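Local coordinates for uncharacterized protein POB3N (Chaetomium thermophilum var. thermophilum, PDB 4KHB) that probably acts as a FACT subunit in reorganising nucleosomes, and here comprises its N-terminal part, two PH-like domains bound to the dimerisation partner Spt16D, at residues A6-D11 / A87-N92; F42-S47 / V63-R68; A118-N123 / I181-P186. All blocks are in the same frame, centred on the assembly; numbering follows the deposited sequence.

Contact 1 of 3, residues A6-D11 / A87-N92; sequences AIESFD and AKIFKN
Glu8 and Ile89 mark the nearest approach of the two backbones, with Glu8 CA 8.0 Å from Ile89 CA; segments 6-11 and 87-92 touch through side chains, with no hydrogen bond between them. On the strand, Glu8 and Phe10 both direct their CB toward the helix while Ser9 between them points away, the alternation expected of an extended chain. Ile89 answers with a single branch. Its CG1 stands beside the backbone N (chi1 -68°) and the chain runs on extended (chi2 169°), which carries CD1 out from the helix to the strand. There CD1 lies 3.5 Å from Glu8 CB and 3.7 Å from Glu8 CG, touching the aliphatic root of the glutamate. The same methyl arrives at the edge of the Phe10 ring, in its plane, with Ile89 CD1 3.8 Å from Phe10 CE1. Glu8 bends at chi2 (-72°), and its carboxylate forms a salt bridge with Arg85, one helical turn before Ile89; Arg85 also donates from NH2 to Ser9 O and makes a cation-pi contact with Phe10. An alanine here lacks the CG1-CD1 arm and CG2, and would probably open a gap between the helix and the Glu8 methylenes and Phe10 ring edge. Phe10 also meets Phe78 edge-to-face, tying the same strand to the second sheet. A helix closing one end of a barrel built from two beta-sheets is the hallmark of the PH fold, consistent with the N-terminal PH domain of the POB3 family.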
loop_
_atom_site.group_PDB
_atom_site.type_symbol
_atom_site.label_atom_id
_atom_site.label_comp_id
_atom_site.label_asym_id
_atom_site.label_seq_id
_atom_site.Cartn_x
_atom_site.Cartn_y
_atom_site.Cartn_z
ATOM N N ALA H 6 -15.134 -29.024 8.969
ATOM C CA ALA H 6 -14.044 -29.595 8.196
ATOM C C ALA H 6 -13.484 -28.536 7.263
ATOM O O ALA H 6 -12.284 -28.254 7.263
ATOM C CB ALA H 6 -14.526 -30.808 7.407
ATOM N N ILE H 7 -14.376 -27.958 6.464
ATOM C CA ILE H 7 -14.051 -26.857 5.565
ATOM C C ILE H 7 -14.691 -25.550 6.018
ATOM O O ILE H 7 -15.868 -25.521 6.377
ATOM C CB ILE H 7 -14.542 -27.161 4.121
ATOM C CG1 ILE H 7 -13.520 -27.997 3.349
ATOM C CG2 ILE H 7 -14.772 -25.880 3.339
ATOM C CD1 ILE H 7 -12.246 -28.290 4.099
ATOM N N GLU H 8 -13.906 -24.477 6.022
ATOM C CA GLU H 8 -14.457 -23.136 6.160
ATOM C C GLU H 8 -14.291 -22.391 4.847
ATOM O O GLU H 8 -13.171 -22.196 4.368
ATOM C CB GLU H 8 -13.772 -22.367 7.288
ATOM C CG GLU H 8 -14.138 -22.836 8.684
ATOM C CD GLU H 8 -15.552 -22.442 9.064
ATOM O OE1 GLU H 8 -16.107 -21.529 8.417
ATOM O OE2 GLU H 8 -16.103 -23.032 10.015
ATOM N N SER H 9 -15.409 -21.980 4.261
ATOM C CA SER H 9 -15.380 -21.383 2.935
ATOM C C SER H 9 -15.811 -19.927 2.994
ATOM O O SER H 9 -16.653 -19.549 3.812
ATOM C CB SER H 9 -16.272 -22.172 1.973
ATOM O OG SER H 9 -16.210 -21.631 0.668
ATOM N N PHE H 10 -15.236 -19.113 2.116
ATOM C CA PHE H 10 -15.540 -17.692 2.068
ATOM C C PHE H 10 -15.634 -17.276 0.608
ATOM O O PHE H 10 -14.765 -17.619 -0.198
ATOM C CB PHE H 10 -14.459 -16.883 2.787
ATOM C CG PHE H 10 -14.381 -17.148 4.265
ATOM C CD1 PHE H 10 -13.592 -18.177 4.765
ATOM C CD2 PHE H 10 -15.105 -16.370 5.156
ATOM C CE1 PHE H 10 -13.523 -18.418 6.130
ATOM C CE2 PHE H 10 -15.041 -16.603 6.517
ATOM C CZ PHE H 10 -14.250 -17.628 7.007
ATOM N N ASP H 11 -16.689 -16.545 0.265
ATOM C CA ASP H 11 -16.934 -16.194 -1.128
ATOM C C ASP H 11 -16.508 -14.769 -1.462
ATOM O O ASP H 11 -16.369 -13.928 -0.571
ATOM C CB ASP H 11 -18.413 -16.398 -1.465
ATOM C CG ASP H 11 -18.683 -17.753 -2.090
ATOM O OD1 ASP H 11 -17.909 -18.158 -2.984
ATOM O OD2 ASP H 11 -19.663 -18.412 -1.689
ATOM N N ALA H 87 -10.390 -15.918 12.944
ATOM C CA ALA H 87 -9.536 -15.984 14.122
ATOM C C ALA H 87 -9.502 -17.395 14.694
ATOM O O ALA H 87 -8.456 -17.865 15.145
ATOM C CB ALA H 87 -9.997 -14.984 15.171
ATOM N N LYS H 88 -10.648 -18.072 14.673
ATOM C CA LYS H 88 -10.723 -19.453 15.140
ATOM C C LYS H 88 -9.946 -20.400 14.232
ATOM O O LYS H 88 -9.253 -21.301 14.708
ATOM C CB LYS H 88 -12.176 -19.920 15.244
ATOM C CG LYS H 88 -12.377 -20.991 16.307
ATOM C CD LYS H 88 -13.834 -21.384 16.479
ATOM C CE LYS H 88 -13.990 -22.400 17.603
ATOM N NZ LYS H 88 -15.415 -22.675 17.931
ATOM N N ILE H 89 -10.079 -20.196 12.924
ATOM C CA ILE H 89 -9.359 -20.990 11.933
ATOM C C ILE H 89 -7.848 -20.935 12.142
ATOM O O ILE H 89 -7.193 -21.970 12.259
ATOM C CB ILE H 89 -9.679 -20.508 10.500
ATOM C CG1 ILE H 89 -11.133 -20.804 10.138
ATOM C CG2 ILE H 89 -8.734 -21.147 9.491
ATOM C CD1 ILE H 89 -11.576 -20.124 8.862
ATOM N N PHE H 90 -7.302 -19.724 12.190
ATOM C CA PHE H 90 -5.862 -19.534 12.338
ATOM C C PHE H 90 -5.324 -20.026 13.683
ATOM O O PHE H 90 -4.205 -20.532 13.759
ATOM C CB PHE H 90 -5.474 -18.071 12.088
ATOM C CG PHE H 90 -5.320 -17.730 10.631
ATOM C CD1 PHE H 90 -6.413 -17.320 9.879
ATOM C CD2 PHE H 90 -4.083 -17.840 10.008
ATOM C CE1 PHE H 90 -6.273 -17.013 8.536
ATOM C CE2 PHE H 90 -3.935 -17.538 8.662
ATOM C CZ PHE H 90 -5.034 -17.122 7.928
ATOM N N LYS H 91 -6.116 -19.871 14.740
ATOM C CA LYS H 91 -5.686 -20.310 16.065
ATOM C C LYS H 91 -5.750 -21.831 16.212
ATOM O O LYS H 91 -4.774 -22.461 16.620
ATOM C CB LYS H 91 -6.512 -19.634 17.166
ATOM C CG LYS H 91 -6.100 -20.044 18.579
ATOM C CD LYS H 91 -6.898 -19.311 19.648
ATOM C CE LYS H 91 -8.320 -19.834 19.743
ATOM N NZ LYS H 91 -9.289 -18.894 19.119
ATOM N N ASN H 92 -6.897 -22.416 15.877
ATOM C CA ASN H 92 -7.106 -23.851 16.058
ATOM C C ASN H 92 -6.339 -24.729 15.067
ATOM O O ASN H 92 -5.885 -25.817 15.420
ATOM C CB ASN H 92 -8.598 -24.199 16.012
ATOM C CG ASN H 92 -9.381 -23.601 17.165
ATOM O OD1 ASN H 92 -8.808 -23.133 18.150
ATOM N ND2 ASN H 92 -10.702 -23.634 17.057
#

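Contact 2 of 3, residues F42-S47 / V63-R68; sequences FTLDVS and VKILQR
Leu44 and Ile65 meet methyl to methyl between strands 42-45 and 61-66, with Leu44 CD2 3.8 Å from Ile65 CG2. Followed outward, the leucine starts with CB directed toward the other strand; CG stands anti to the backbone N (chi1 175°), and the two methyls part company. CD2 comes tip to tip with Ile65, whereas Leu44 CD1 faces the amide end of Gln67, 4.2 Å from its NE2. Both are van der Waals contacts. Past the strand end, Ser47 O lies 3.4 Å from Arg68 CG, beside the aliphatic part of the side chain; the same oxygen is near the guanidinium plane, at its edge. Asp45 shapes the chain there: its OD2 accepts Ser47 N at 3.1 Å, an Asx turn, and Ser47 OG at 2.7 Å. Two bonds grip this oxygen, the backbone N from above the carboxylate plane and the hydroxyl from the anti side, tilted out of plane. The contact joins the two sheets of the N-terminal PH domain: 42-45 is an outermost strand of the four-stranded sheet, 61-66 an inner strand of the mixed sheet between 51-56 and 72-78. Gln67 touches Ile73, and Phe90 of helix 83-92 packs on Ile65.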
loop_
_atom_site.group_PDB
_atom_site.type_symbol
_atom_site.label_atom_id
_atom_site.label_comp_id
_atom_site.label_asym_id
_atom_site.label_seq_id
_atom_site.Cartn_x
_atom_site.Cartn_y
_atom_site.Cartn_z
ATOM N N PHE H 42 -4.737 -21.567 -6.386
ATOM C CA PHE H 42 -3.581 -21.348 -5.522
ATOM C C PHE H 42 -3.700 -22.202 -4.263
ATOM O O PHE H 42 -4.799 -22.408 -3.744
ATOM C CB PHE H 42 -3.484 -19.868 -5.138
ATOM C CG PHE H 42 -2.512 -19.588 -4.027
ATOM C CD1 PHE H 42 -1.163 -19.417 -4.302
ATOM C CD2 PHE H 42 -2.948 -19.470 -2.711
ATOM C CE1 PHE H 42 -0.259 -19.150 -3.288
ATOM C CE2 PHE H 42 -2.048 -19.203 -1.690
ATOM C CZ PHE H 42 -0.703 -19.043 -1.983
ATOM N N THR H 43 -2.563 -22.705 -3.784
ATOM C CA THR H 43 -2.532 -23.563 -2.605
ATOM C C THR H 43 -1.406 -23.124 -1.664
ATOM O O THR H 43 -0.340 -22.700 -2.116
ATOM C CB THR H 43 -2.346 -25.049 -3.003
ATOM O OG1 THR H 43 -3.483 -25.502 -3.750
ATOM C CG2 THR H 43 -2.169 -25.938 -1.774
ATOM N N LEU H 44 -1.645 -23.235 -0.360
ATOM C CA LEU H 44 -0.636 -22.929 0.650
ATOM C C LEU H 44 -0.710 -23.942 1.785
ATOM O O LEU H 44 -1.731 -24.043 2.471
ATOM C CB LEU H 44 -0.830 -21.509 1.190
ATOM C CG LEU H 44 0.070 -21.043 2.337
ATOM C CD1 LEU H 44 1.518 -20.949 1.891
ATOM C CD2 LEU H 44 -0.405 -19.704 2.879
ATOM N N ASP H 45 0.374 -24.685 1.982
ATOM C CA ASP H 45 0.416 -25.735 2.992
ATOM C C ASP H 45 0.570 -25.132 4.385
ATOM O O ASP H 45 1.219 -24.095 4.553
ATOM C CB ASP H 45 1.563 -26.706 2.690
ATOM C CG ASP H 45 1.490 -27.971 3.520
ATOM O OD1 ASP H 45 0.741 -28.895 3.129
ATOM O OD2 ASP H 45 2.183 -28.045 4.556
ATOM N N VAL H 46 -0.045 -25.780 5.373
ATOM C CA VAL H 46 -0.030 -25.319 6.761
ATOM C C VAL H 46 1.391 -25.134 7.307
ATOM O O VAL H 46 1.639 -24.284 8.167
ATOM C CB VAL H 46 -0.851 -26.279 7.666
ATOM C CG1 VAL H 46 -0.329 -27.705 7.550
ATOM C CG2 VAL H 46 -0.845 -25.818 9.116
ATOM N N SER H 47 2.326 -25.916 6.778
ATOM C CA SER H 47 3.713 -25.857 7.220
ATOM C C SER H 47 4.400 -24.530 6.882
ATOM O O SER H 47 5.402 -24.177 7.507
ATOM C CB SER H 47 4.494 -27.044 6.648
ATOM O OG SER H 47 4.523 -27.003 5.236
ATOM N N VAL H 63 -7.070 -10.402 4.839
ATOM C CA VAL H 63 -6.228 -11.298 5.617
ATOM C C VAL H 63 -4.882 -11.370 4.916
ATOM O O VAL H 63 -4.793 -11.833 3.777
ATOM C CB VAL H 63 -6.825 -12.712 5.721
ATOM C CG1 VAL H 63 -5.836 -13.658 6.385
ATOM C CG2 VAL H 63 -8.128 -12.683 6.496
ATOM N N LYS H 64 -3.838 -10.894 5.586
ATOM C CA LYS H 64 -2.490 -10.970 5.040
ATOM C C LYS H 64 -1.766 -12.134 5.690
ATOM O O LYS H 64 -1.576 -12.148 6.908
ATOM C CB LYS H 64 -1.732 -9.662 5.286
ATOM C CG LYS H 64 -0.360 -9.593 4.634
ATOM C CD LYS H 64 0.497 -8.519 5.286
ATOM C CE LYS H 64 -0.004 -7.130 4.931
ATOM N NZ LYS H 64 1.106 -6.144 4.811
ATOM N N ILE H 65 -1.356 -13.107 4.882
ATOM C CA ILE H 65 -0.681 -14.283 5.420
ATOM C C ILE H 65 0.826 -14.193 5.239
ATOM O O ILE H 65 1.328 -13.992 4.127
ATOM C CB ILE H 65 -1.209 -15.592 4.791
ATOM C CG1 ILE H 65 -2.686 -15.791 5.139
ATOM C CG2 ILE H 65 -0.420 -16.786 5.301
ATOM C CD1 ILE H 65 -3.350 -16.945 4.406
ATOM N N LEU H 66 1.535 -14.340 6.354
ATOM C CA LEU H 66 2.987 -14.294 6.375
ATOM C C LEU H 66 3.531 -15.717 6.368
ATOM O O LEU H 66 3.256 -16.501 7.280
ATOM C CB LEU H 66 3.454 -13.538 7.622
ATOM C CG LEU H 66 2.725 -12.209 7.841
ATOM C CD1 LEU H 66 2.921 -11.675 9.250
ATOM C CD2 LEU H 66 3.178 -11.187 6.814
ATOM N N GLN H 67 4.296 -16.046 5.331
ATOM C CA GLN H 67 4.887 -17.375 5.186
ATOM C C GLN H 67 6.063 -17.569 6.146
ATOM O O GLN H 67 6.652 -16.589 6.611
ATOM C CB GLN H 67 5.326 -17.599 3.733
ATOM C CG GLN H 67 4.171 -17.730 2.733
ATOM C CD GLN H 67 4.640 -17.732 1.288
ATOM O OE1 GLN H 67 5.837 -17.785 1.012
ATOM N NE2 GLN H 67 3.694 -17.661 0.358
ATOM N N ARG H 68 6.392 -18.823 6.454
ATOM C CA ARG H 68 7.572 -19.123 7.265
ATOM C C ARG H 68 8.805 -18.760 6.455
ATOM O O ARG H 68 9.776 -18.222 6.984
ATOM C CB ARG H 68 7.629 -20.605 7.636
ATOM C CG ARG H 68 6.462 -21.129 8.458
ATOM C CD ARG H 68 6.971 -21.954 9.626
ATOM N NE ARG H 68 5.897 -22.442 10.485
ATOM C CZ ARG H 68 5.777 -22.144 11.774
ATOM N NH1 ARG H 68 6.668 -21.354 12.358
ATOM N NH2 ARG H 68 4.767 -22.635 12.479
#

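Contact 3 of 3, residues A118-N123 / I181-P186; sequences AELTFN and IRFYIP
Phe183, Phe122 and Leu120 make this contact, all three buried, and the phenylalanine of strand 177-184 gives up the largest area. It is met by two side chains of strand 119-124 that sit two residues apart and both direct their CB toward it, while Thr121 between them points away. The nearest CA atoms, those of Phe122 and Phe183, are 9.6 Å apart, and no hydrogen bond joins 118-123 to 181-186. On one side of the Phe183 ring, its CE1 lies 3.8 Å from Phe122 CD1. The ring planes are turned 33° from each other with centroids 6.0 Å apart, an oblique aromatic pair whose side chains slide past one another in opposite directions. The other meta carbon, Phe183 CE2, lies 4.0 Å from Leu120 CD2. Leu120 brings this methyl over with CG anti to the backbone N (chi1 174°), and Leu120 and Phe183 approach each other from opposite directions. The contact joins two sheets of the second PH-like domain, the SSRP1-family region. Strand 119-124 is the middle of its three-stranded sheet, and Leu120 and Phe122 touch Phe115 and Ala113 of strand 112-115. Strand 177-184 is an outermost strand of its sheet within this chain, beside 147-152, whose Val150 packs on Phe183; residues 181-184 pair in an antiparallel ladder with a strand of the Spt16D chain, whose Val93 packs against Phe122.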
loop_
_atom_site.group_PDB
_atom_site.type_symbol
_atom_site.label_atom_id
_atom_site.label_comp_id
_atom_site.label_asym_id
_atom_site.label_seq_id
_atom_site.Cartn_x
_atom_site.Cartn_y
_atom_site.Cartn_z
ATOM N N ALA H 118 9.598 -10.029 5.036
ATOM C CA ALA H 118 9.032 -10.176 3.696
ATOM C C ALA H 118 8.639 -8.848 3.057
ATOM O O ALA H 118 8.368 -8.795 1.859
ATOM C CB ALA H 118 7.833 -11.117 3.728
ATOM N N GLU H 119 8.604 -7.781 3.850
ATOM C CA GLU H 119 8.114 -6.496 3.357
ATOM C C GLU H 119 8.930 -5.310 3.849
ATOM O O GLU H 119 9.478 -5.329 4.956
ATOM C CB GLU H 119 6.650 -6.280 3.766
ATOM C CG GLU H 119 5.648 -7.203 3.090
ATOM C CD GLU H 119 4.211 -6.866 3.443
ATOM O OE1 GLU H 119 3.870 -6.882 4.645
ATOM O OE2 GLU H 119 3.423 -6.578 2.518
ATOM N N LEU H 120 8.989 -4.272 3.022
ATOM C CA LEU H 120 9.458 -2.970 3.468
ATOM C C LEU H 120 8.248 -2.180 3.949
ATOM O O LEU H 120 7.339 -1.882 3.166
ATOM C CB LEU H 120 10.165 -2.231 2.328
ATOM C CG LEU H 120 10.576 -0.785 2.607
ATOM C CD1 LEU H 120 11.404 -0.710 3.874
ATOM C CD2 LEU H 120 11.358 -0.198 1.442
ATOM N N THR H 121 8.232 -1.846 5.236
ATOM C CA THR H 121 7.090 -1.168 5.838
ATOM C C THR H 121 7.452 0.272 6.178
ATOM O O THR H 121 8.532 0.534 6.710
ATOM C CB THR H 121 6.642 -1.885 7.130
ATOM O OG1 THR H 121 6.237 -3.228 6.826
ATOM C CG2 THR H 121 5.482 -1.151 7.787
ATOM N N PHE H 122 6.551 1.202 5.871
ATOM C CA PHE H 122 6.702 2.579 6.325
ATOM C C PHE H 122 5.728 2.854 7.466
ATOM O O PHE H 122 4.511 2.905 7.261
ATOM C CB PHE H 122 6.495 3.572 5.180
ATOM C CG PHE H 122 6.925 4.972 5.512
ATOM C CD1 PHE H 122 8.269 5.319 5.488
ATOM C CD2 PHE H 122 5.988 5.939 5.849
ATOM C CE1 PHE H 122 8.673 6.607 5.797
ATOM C CE2 PHE H 122 6.382 7.229 6.158
ATOM C CZ PHE H 122 7.728 7.563 6.131
ATOM N N ASN H 123 6.275 3.034 8.665
ATOM C CA ASN H 123 5.461 3.202 9.861
ATOM C C ASN H 123 5.330 4.668 10.263
ATOM O O ASN H 123 6.313 5.414 10.255
ATOM C CB ASN H 123 6.047 2.390 11.026
ATOM C CG ASN H 123 5.773 0.899 10.902
ATOM O OD1 ASN H 123 4.630 0.484 10.718
ATOM N ND2 ASN H 123 6.819 0.090 11.016
ATOM N N ILE H 181 9.311 4.441 -5.767
ATOM C CA ILE H 181 9.177 5.164 -4.503
ATOM C C ILE H 181 10.567 5.547 -4.012
ATOM O O ILE H 181 11.494 4.734 -4.049
ATOM C CB ILE H 181 8.481 4.324 -3.413
ATOM C CG1 ILE H 181 7.181 3.724 -3.950
ATOM C CG2 ILE H 181 8.194 5.178 -2.181
ATOM C CD1 ILE H 181 6.361 2.995 -2.910
ATOM N N ARG H 182 10.709 6.786 -3.551
ATOM C CA ARG H 182 11.974 7.266 -3.015
ATOM C C ARG H 182 11.854 7.615 -1.537
ATOM O O ARG H 182 10.910 8.295 -1.126
ATOM C CB ARG H 182 12.458 8.473 -3.823
ATOM C CG ARG H 182 12.655 8.167 -5.298
ATOM C CD ARG H 182 13.308 9.318 -6.037
ATOM N NE ARG H 182 13.430 9.043 -7.466
ATOM C CZ ARG H 182 14.302 9.644 -8.268
ATOM N NH1 ARG H 182 15.128 10.561 -7.783
ATOM N NH2 ARG H 182 14.344 9.333 -9.556
ATOM N N PHE H 183 12.816 7.163 -0.741
ATOM C CA PHE H 183 12.791 7.433 0.688
ATOM C C PHE H 183 14.002 8.268 1.070
ATOM O O PHE H 183 15.097 8.061 0.539
ATOM C CB PHE H 183 12.814 6.121 1.478
ATOM C CG PHE H 183 11.598 5.263 1.273
ATOM C CD1 PHE H 183 10.469 5.442 2.060
ATOM C CD2 PHE H 183 11.587 4.274 0.301
ATOM C CE1 PHE H 183 9.346 4.654 1.877
ATOM C CE2 PHE H 183 10.469 3.480 0.110
ATOM C CZ PHE H 183 9.346 3.671 0.899
ATOM N N TYR H 184 13.807 9.215 1.982
ATOM C CA TYR H 184 14.929 9.897 2.603
ATOM C C TYR H 184 15.204 9.232 3.940
ATOM O O TYR H 184 14.397 9.327 4.867
ATOM C CB TYR H 184 14.638 11.387 2.788
ATOM C CG TYR H 184 15.688 12.098 3.604
ATOM C CD1 TYR H 184 16.928 12.396 3.057
ATOM C CD2 TYR H 184 15.434 12.497 4.910
ATOM C CE1 TYR H 184 17.894 13.043 3.792
ATOM C CE2 TYR H 184 16.393 13.151 5.653
ATOM C CZ TYR H 184 17.622 13.421 5.087
ATOM O OH TYR H 184 18.586 14.072 5.820
ATOM N N ILE H 185 16.349 8.562 4.030
ATOM C CA ILE H 185 16.729 7.827 5.229
ATOM C C ILE H 185 18.110 8.269 5.696
ATOM O O ILE H 185 19.120 7.865 5.118
ATOM C CB ILE H 185 16.749 6.303 4.974
ATOM C CG1 ILE H 185 15.414 5.830 4.383
ATOM C CG2 ILE H 185 17.069 5.544 6.256
ATOM C CD1 ILE H 185 15.354 4.341 4.082
ATOM N N PRO H 186 18.158 9.086 6.759
ATOM C CA PRO H 186 19.448 9.574 7.269
ATOM C C PRO H 186 20.330 8.451 7.811
ATOM O O PRO H 186 19.826 7.398 8.198
ATOM C CB PRO H 186 19.059 10.543 8.399
ATOM C CG PRO H 186 17.577 10.508 8.524
ATOM C CD PRO H 186 17.010 9.491 7.590
#

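Overall arrangement
Contacts 1 and 2 belong to the N-terminal PH domain and contact 3 to the SSRP1-family region. Both segments of contact 2 fall between those of contact 1 in the sequence, and contact 3 comes afterwards. The centres of contacts 1 and 2 are about 13 Å apart, on the same side of the chain's centre; strands 8-11 and 42-45 are the two outer strands of one sheet, and Phe90 packs on Val63. Contact 3 lies about 33 Å from contact 1 and 24 Å from contact 2, centre to centre. A salt bridge from Lys64 to Glu119 spans the two domains. Contact 3 includes the strand that carries its sheet into Spt16D, so the second domain holds this heterodimer pairing, while contacts 1 and 2 touch no other chain.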